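Local coordinates for protein anabena Tic22 (PDB 4EV1) that probably acts as a chaperone in protein transport, as a thylakoid-associated member of the Tic22-like family, at residues Gly86-Tyr89 / Gln90-Gln94. Numbering follows the deposited sequence.
Sequences GVIY and QQLQQ
Gln93 folds back along the last turns of helix 85-94 to lie over the phenol of Tyr89, one turn earlier. Starting at CB, its chain leaves the backbone with CG beside its own N (chi1 -66°), which brings that methylene back over the preceding turn: Gln93 CG is 3.4 Å from Tyr89 O and sits above the Tyr89 ring, 4.1 Å from the centroid, in a CH-pi contact displaced toward the rim. A bend at chi2 keeps the amide running out along the phenol, so that CD and NE2 follow the ring toward its hydroxyl and the two planes lie only 20° apart. Gln93 NE2 ends 3.7 Å from Tyr89 OH, but both have hydrogen-bond partners elsewhere: the amide nitrogen reaches one carboxylate oxygen of Glu4, the hydroxyl meets the other and also Gln197, and Gln93 OE1 is hydrogen-bonded to Lys96 NZ. In the backbone, Gln93 N donates to Tyr89 O at 3.0 Å, the fourth in a run of i to i+4 bonds that begins with Gln90 N to Gly86 O and continues with Gln94 N to Gln90 O.

Round the helix, Ile88 and Leu92 point the same way, CG2 against CD1 at 4.1 Å, and both also pack on Phe104 of strand 102-107. On another side an ordered water donates to both Val87 O and Gln90 OE1, each at 2.9 Å, giving that carbonyl a second donor besides Gln91 N. The result is an amphipathic helix with an apolar strip against the strand and a tyrosine-glutamine pair turned to helices 4-11 and 189-198. Glu4 on the nitrogen and Lys96 on the oxygen should together fix which way round the Gln93 amide sits, while the carboxylate, bonded to both tips, ties helix 4-11 to this one.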
# COMPACT_ATOMS: atom_id res chain seq x y z
N GLY A 86 4.69 5.47 4.89
CA GLY A 86 5.96 6.20 4.86
C GLY A 86 6.92 5.89 5.97
O GLY A 86 8.13 5.90 5.78
N VAL A 87 6.38 5.51 7.14
CA VAL A 87 7.21 5.07 8.24
C VAL A 87 7.93 3.76 7.91
O VAL A 87 9.11 3.60 8.16
CB VAL A 87 6.37 4.88 9.51
CG1 VAL A 87 7.21 4.32 10.65
CG2 VAL A 87 5.74 6.24 9.93
N ILE A 88 7.21 2.81 7.33
CA ILE A 88 7.81 1.59 6.85
C ILE A 88 8.83 1.84 5.75
O ILE A 88 9.93 1.28 5.79
CB ILE A 88 6.71 0.58 6.40
CG1 ILE A 88 5.84 0.19 7.60
CG2 ILE A 88 7.35 -0.67 5.79
CD1 ILE A 88 4.69 -0.73 7.23
N TYR A 89 8.47 2.63 4.75
CA TYR A 89 9.39 3.04 3.68
C TYR A 89 10.71 3.61 4.30
O TYR A 89 11.81 3.12 4.02
CB TYR A 89 8.74 4.13 2.82
CG TYR A 89 9.67 4.76 1.78
CD1 TYR A 89 10.12 4.03 0.70
CD2 TYR A 89 10.10 6.08 1.92
CE1 TYR A 89 10.99 4.60 -0.25
CE2 TYR A 89 10.95 6.66 1.00
CZ TYR A 89 11.38 5.93 -0.10
OH TYR A 89 12.23 6.53 -1.01
N GLN A 90 10.55 4.59 5.18
CA GLN A 90 11.70 5.23 5.82
C GLN A 90 12.54 4.25 6.60
O GLN A 90 13.77 4.22 6.47
CB GLN A 90 11.19 6.39 6.71
CG GLN A 90 12.30 7.12 7.45
CD GLN A 90 11.73 8.16 8.38
OE1 GLN A 90 11.15 7.85 9.44
NE2 GLN A 90 11.85 9.41 7.98
N GLN A 91 11.89 3.39 7.36
CA GLN A 91 12.61 2.39 8.11
C GLN A 91 13.44 1.48 7.17
O GLN A 91 14.61 1.17 7.45
CB GLN A 91 11.67 1.57 8.97
CG GLN A 91 12.42 0.51 9.74
CD GLN A 91 11.61 -0.21 10.77
OE1 GLN A 91 10.86 0.40 11.54
NE2 GLN A 91 11.77 -1.52 10.82
N LEU A 92 12.84 1.05 6.07
CA LEU A 92 13.57 0.19 5.12
C LEU A 92 14.77 0.94 4.52
O LEU A 92 15.83 0.35 4.36
CB LEU A 92 12.65 -0.36 4.03
CG LEU A 92 11.64 -1.42 4.48
CD1 LEU A 92 10.56 -1.63 3.39
CD2 LEU A 92 12.38 -2.74 4.82
N GLN A 93 14.62 2.24 4.26
CA GLN A 93 15.72 3.03 3.71
C GLN A 93 16.85 3.21 4.75
O GLN A 93 18.04 3.12 4.39
CB GLN A 93 15.24 4.40 3.18
CG GLN A 93 14.30 4.34 1.97
CD GLN A 93 15.03 3.94 0.69
OE1 GLN A 93 15.23 2.75 0.42
NE2 GLN A 93 15.45 4.94 -0.09
N GLN A 94 16.49 3.33 6.02
CA GLN A 94 17.46 3.60 7.11
C GLN A 94 18.07 2.36 7.76
O GLN A 94 19.03 2.45 8.55
CB GLN A 94 16.77 4.46 8.19
CG GLN A 94 16.40 5.83 7.70
CD GLN A 94 15.56 6.62 8.69
OE1 GLN A 94 15.00 6.07 9.63
NE2 GLN A 94 15.43 7.92 8.44
O HOH W 1 10.75 5.09 10.05